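Rhino (Drosophila melanogaster, PDB 5XYV) binds the N-terminal domain of Deadlock through its chromoshadow domain, an interaction linked to specification of germline piRNA clusters. Local coordinates at residues B[12-18]-B[29-34]; B[25-29]-B[41-47]. All coordinates share one frame. Residue numbers count along the deposited sequence, not the author numbering.

Overall arrangement
The three-stranded antiparallel sheet of a chromoshadow domain illustrates how one central strand can serve two neighbours. Strand 26-33 pairs with strand 14-23 in interaction 1 and with strand 39-43 in interaction 2, and the two contacts, their centres about 12 Å apart, share Met29. They also touch directly: Phe30 CE2 lies 3.4 Å from Ala41 CB, and Val31 CG2 is 3.9 Å from Val42 CG2. Met29, Val31 and Val42 contribute to the sheet face on which helix 52-61 packs, whereas Phe30, Phe28 and Ala41 meet the Deadlock chain. Interaction 2 additionally reaches the second Rhino subunit through Leu27 and Ile44, so the same small sheet contributes to both protein interfaces.

Interaction 1: B[12-18]-B[29-34]; sequences LDLDKIL and MFVTWK
A classic beta bulge interrupts this chromoshadow-domain hairpin, in which strand 14-18 runs at 152° to strand 29-33, axes 4.3 Å apart at closest approach. Leu12, still in the loop, sets CD1 3.7 Å from Trp33 CB. Asp13 O accepts from Lys34 N at 2.8 Å. Leu14, a non-hydrogen-bonded partner of Trp33 (CA-CA 4.6 Å), uses its t,p rotamer to lay CD1 over one face of the indole and 3.6 Å from Val31 CB. Asp15, with phi/psi -98/-87, and Lys16 both face Thr32: Asp15 N donates to Thr32 O (2.7 Å), Lys16 N to Thr32 OG1 (3.1 Å), and Thr32 N to Lys16 O (2.9 Å). The p rotamer of Thr32 thus lets its hydroxyl satisfy the extra amide of the bulge. Beyond the one-residue shift, Ile17 pairs with Val31 (CA-CA 4.5 Å), their side chains sharing the face covered by helix 52-61, and Ile17 CG2 is 3.7 Å from Met29 CE. Finally, Leu18 N donates to Phe30 O at 2.8 Å.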
# COMPACT_ATOMS: atom_id res chain seq x y z
N LEU B 12 0.41 -2.44 24.06
CA LEU B 12 -0.97 -1.97 23.83
C LEU B 12 -1.51 -2.37 22.46
O LEU B 12 -0.76 -2.80 21.58
CB LEU B 12 -1.07 -0.45 23.98
CG LEU B 12 -0.42 0.17 25.21
CD1 LEU B 12 -0.35 1.69 25.06
CD2 LEU B 12 -1.21 -0.21 26.45
N ASP B 13 -2.81 -2.22 22.30
CA ASP B 13 -3.46 -2.52 21.03
C ASP B 13 -3.43 -1.33 20.08
O ASP B 13 -3.64 -0.18 20.49
CB ASP B 13 -4.90 -2.96 21.27
CG ASP B 13 -4.99 -4.38 21.78
OD1 ASP B 13 -4.06 -5.18 21.53
OD2 ASP B 13 -6.00 -4.70 22.45
N LEU B 14 -3.17 -1.61 18.80
CA LEU B 14 -3.08 -0.58 17.77
C LEU B 14 -4.36 0.25 17.72
O LEU B 14 -5.46 -0.30 17.72
CB LEU B 14 -2.79 -1.21 16.41
CG LEU B 14 -2.48 -0.29 15.23
CD1 LEU B 14 -1.21 0.47 15.45
CD2 LEU B 14 -2.38 -1.09 13.94
N ASP B 15 -4.22 1.58 17.70
CA ASP B 15 -5.39 2.44 17.62
C ASP B 15 -5.57 2.85 16.16
O ASP B 15 -6.31 2.19 15.42
CB ASP B 15 -5.24 3.67 18.52
CG ASP B 15 -6.58 4.34 18.82
OD1 ASP B 15 -7.61 3.65 18.76
OD2 ASP B 15 -6.57 5.55 19.12
N LYS B 16 -4.89 3.92 15.77
CA LYS B 16 -4.92 4.43 14.39
C LYS B 16 -3.51 4.36 13.73
O LYS B 16 -2.49 4.44 14.42
CB LYS B 16 -5.46 5.88 14.35
CG LYS B 16 -6.81 6.13 15.04
CD LYS B 16 -7.73 4.92 14.98
CE LYS B 16 -8.89 4.91 16.04
NZ LYS B 16 -10.11 5.76 15.67
N ILE B 17 -3.47 4.21 12.40
CA ILE B 17 -2.27 4.47 11.61
C ILE B 17 -2.42 5.84 10.99
O ILE B 17 -3.29 6.03 10.14
CB ILE B 17 -2.05 3.45 10.48
CG1 ILE B 17 -2.03 2.02 11.03
CG2 ILE B 17 -0.79 3.79 9.67
CD1 ILE B 17 -1.55 0.97 10.03
N LEU B 18 -1.60 6.80 11.42
CA LEU B 18 -1.74 8.18 10.98
C LEU B 18 -1.04 8.50 9.68
O LEU B 18 -1.47 9.39 8.94
CB LEU B 18 -1.22 9.14 12.05
CG LEU B 18 -1.73 8.91 13.46
CD1 LEU B 18 -1.12 9.91 14.45
CD2 LEU B 18 -3.26 8.96 13.47
N MET B 29 5.68 3.12 9.95
CA MET B 29 4.34 3.58 10.17
C MET B 29 4.30 4.39 11.44
O MET B 29 4.96 4.03 12.42
CB MET B 29 3.36 2.40 10.25
CG MET B 29 3.76 1.22 9.39
SD MET B 29 3.30 1.48 7.67
CE MET B 29 1.51 1.57 7.83
N PHE B 30 3.54 5.47 11.42
CA PHE B 30 3.36 6.33 12.58
C PHE B 30 1.99 6.07 13.15
O PHE B 30 0.97 6.27 12.48
CB PHE B 30 3.60 7.79 12.18
CG PHE B 30 4.97 7.98 11.58
CD1 PHE B 30 5.15 8.03 10.21
CD2 PHE B 30 6.09 8.01 12.40
CE1 PHE B 30 6.42 8.15 9.67
CE2 PHE B 30 7.35 8.14 11.86
CZ PHE B 30 7.51 8.21 10.50
N VAL B 31 1.98 5.57 14.38
CA VAL B 31 0.77 4.96 14.92
C VAL B 31 0.45 5.44 16.32
O VAL B 31 1.31 5.96 17.04
CB VAL B 31 0.87 3.39 14.98
CG1 VAL B 31 1.08 2.79 13.60
CG2 VAL B 31 1.94 2.93 16.01
N THR B 32 -0.80 5.25 16.69
CA THR B 32 -1.25 5.49 18.05
C THR B 32 -1.77 4.18 18.65
O THR B 32 -2.17 3.26 17.92
CB THR B 32 -2.31 6.59 18.10
OG1 THR B 32 -3.45 6.18 17.35
CG2 THR B 32 -1.75 7.86 17.50
N TRP B 33 -1.73 4.08 19.97
CA TRP B 33 -2.21 2.87 20.63
C TRP B 33 -3.43 3.21 21.44
O TRP B 33 -3.59 4.35 21.87
CB TRP B 33 -1.11 2.28 21.52
CG TRP B 33 0.18 2.15 20.82
CD1 TRP B 33 1.22 3.03 20.86
CD2 TRP B 33 0.59 1.08 19.97
NE1 TRP B 33 2.26 2.57 20.07
CE2 TRP B 33 1.89 1.37 19.52
CE3 TRP B 33 -0.02 -0.11 19.54
CZ2 TRP B 33 2.60 0.51 18.66
CZ3 TRP B 33 0.67 -0.94 18.69
CH2 TRP B 33 1.97 -0.64 18.26
N LYS B 34 -4.28 2.22 21.69
CA LYS B 34 -5.46 2.43 22.51
C LYS B 34 -5.10 2.70 23.96
O LYS B 34 -4.33 1.95 24.57
CB LYS B 34 -6.40 1.24 22.42
CG LYS B 34 -7.07 1.09 21.06
CD LYS B 34 -7.93 -0.16 20.97
CE LYS B 34 -8.55 -0.29 19.60
NZ LYS B 34 -9.33 -1.55 19.46

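Interaction 2: B[25-29]-B[41-47]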
# COMPACT_ATOMS: atom_id res chain seq x y z
N ASP B 25 14.25 0.71 1.41
CA ASP B 25 13.41 -0.47 1.50
C ASP B 25 12.71 -0.56 2.84
O ASP B 25 11.92 -1.47 3.09
CB ASP B 25 14.24 -1.73 1.26
CG ASP B 25 14.77 -1.83 -0.16
OD1 ASP B 25 14.14 -1.26 -1.08
OD2 ASP B 25 15.83 -2.47 -0.36
N ASP B 26 13.01 0.38 3.73
CA ASP B 26 12.37 0.40 5.03
C ASP B 26 11.14 1.28 5.04
O ASP B 26 11.20 2.44 4.63
CB ASP B 26 13.36 0.86 6.11
CG ASP B 26 14.38 -0.19 6.43
OD1 ASP B 26 13.97 -1.27 6.90
OD2 ASP B 26 15.58 0.06 6.19
N LEU B 27 10.03 0.71 5.49
CA LEU B 27 8.80 1.46 5.61
C LEU B 27 8.44 1.56 7.08
O LEU B 27 8.32 0.54 7.77
CB LEU B 27 7.65 0.81 4.82
CG LEU B 27 6.30 1.53 4.75
CD1 LEU B 27 6.45 2.95 4.21
CD2 LEU B 27 5.25 0.73 3.93
N PHE B 28 8.26 2.78 7.55
CA PHE B 28 7.85 3.00 8.93
C PHE B 28 6.44 3.55 8.95
O PHE B 28 6.06 4.32 8.06
CB PHE B 28 8.81 3.95 9.64
CG PHE B 28 10.10 3.33 9.96
CD1 PHE B 28 10.28 2.68 11.17
CD2 PHE B 28 11.17 3.39 9.07
CE1 PHE B 28 11.48 2.09 11.48
CE2 PHE B 28 12.38 2.79 9.37
CZ PHE B 28 12.53 2.14 10.58
N MET B 29 5.68 3.12 9.95
CA MET B 29 4.34 3.58 10.17
C MET B 29 4.30 4.39 11.44
O MET B 29 4.96 4.03 12.42
CB MET B 29 3.36 2.40 10.25
CG MET B 29 3.76 1.22 9.39
SD MET B 29 3.30 1.48 7.67
CE MET B 29 1.51 1.57 7.83
N ALA B 41 6.82 5.68 15.87
CA ALA B 41 7.26 5.12 14.61
C ALA B 41 7.51 3.64 14.84
O ALA B 41 8.24 3.25 15.76
CB ALA B 41 8.51 5.79 14.09
N VAL B 42 6.90 2.82 14.00
CA VAL B 42 6.95 1.38 14.10
C VAL B 42 7.34 0.84 12.74
O VAL B 42 6.72 1.21 11.75
CB VAL B 42 5.59 0.83 14.55
CG1 VAL B 42 5.44 -0.64 14.18
CG2 VAL B 42 5.40 1.07 16.04
N HIS B 43 8.35 -0.01 12.67
CA HIS B 43 8.70 -0.60 11.38
C HIS B 43 7.56 -1.50 10.93
O HIS B 43 6.92 -2.12 11.78
CB HIS B 43 10.01 -1.38 11.45
CG HIS B 43 10.52 -1.80 10.11
ND1 HIS B 43 10.11 -2.97 9.49
CD2 HIS B 43 11.36 -1.20 9.25
CE1 HIS B 43 10.72 -3.08 8.33
NE2 HIS B 43 11.48 -2.01 8.15
N ILE B 44 7.29 -1.55 9.61
CA ILE B 44 6.09 -2.24 9.14
C ILE B 44 6.19 -3.71 9.48
O ILE B 44 5.17 -4.37 9.69
CB ILE B 44 5.85 -2.08 7.60
CG1 ILE B 44 4.50 -2.69 7.20
CG2 ILE B 44 6.96 -2.72 6.76
CD1 ILE B 44 4.10 -2.40 5.81
N ASN B 45 7.41 -4.23 9.55
CA ASN B 45 7.60 -5.64 9.91
C ASN B 45 7.12 -5.94 11.33
O ASN B 45 6.80 -7.08 11.64
CB ASN B 45 9.07 -6.05 9.76
CG ASN B 45 9.51 -6.15 8.31
OD1 ASN B 45 8.69 -6.32 7.41
ND2 ASN B 45 10.81 -6.05 8.08
N ASP B 46 7.09 -4.92 12.18
CA ASP B 46 6.71 -5.13 13.57
C ASP B 46 5.19 -5.27 13.77
O ASP B 46 4.74 -5.71 14.82
CB ASP B 46 7.24 -3.98 14.45
CG ASP B 46 8.75 -3.99 14.60
OD1 ASP B 46 9.38 -5.07 14.41
OD2 ASP B 46 9.31 -2.92 14.92
N ILE B 47 4.41 -4.89 12.77
CA ILE B 47 2.95 -4.92 12.88
C ILE B 47 2.24 -5.72 11.79
O ILE B 47 1.04 -5.91 11.88
CB ILE B 47 2.37 -3.48 12.89
CG1 ILE B 47 3.01 -2.64 11.79
CG2 ILE B 47 2.45 -2.84 14.27
CD1 ILE B 47 2.38 -1.25 11.63
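In the beta hairpin formed by strands 26-33 and 39-43 of the chromoshadow domain, donors and acceptors are spent in order as the second strand turns away. Met29 and Val42 form a hydrogen-bonded pair: Met29 N donates to Val42 O and Val42 N to Met29 O, both at 2.8 Å. One step along, Phe28 and His43 make a non-hydrogen-bonded pair, and the ladder's last backbone bond runs from Ile44 N to Leu27 O (3.0 Å). The chain then curls into a short turn, where Asp46 N reaches His43 O (2.8 Å) and Ile47 N reaches Ile44 O (3.2 Å). Both imidazole nitrogens are used: His43 NE2 donates to Asp26 OD1 (2.9 Å), and His43 ND1 accepts from Asn45 N (3.0 Å), so the ring ties the strand pair to the turn. Its edge also points at the face of Phe28 in a T-shaped stack, centroids 5.1 Å apart and planes at 90°. Leu27 CD2 lies 3.8 Å from Ile44 CD1 and Met29 CG 3.6 Å from Ile47 CD1. Ala41 N is hydrogen-bonded to ND1 of His18 of the Deadlock chain, while Leu27, Met29 and Ile47 pack against helix 52-61, and Leu27 and Met29 also touch strand 14-23.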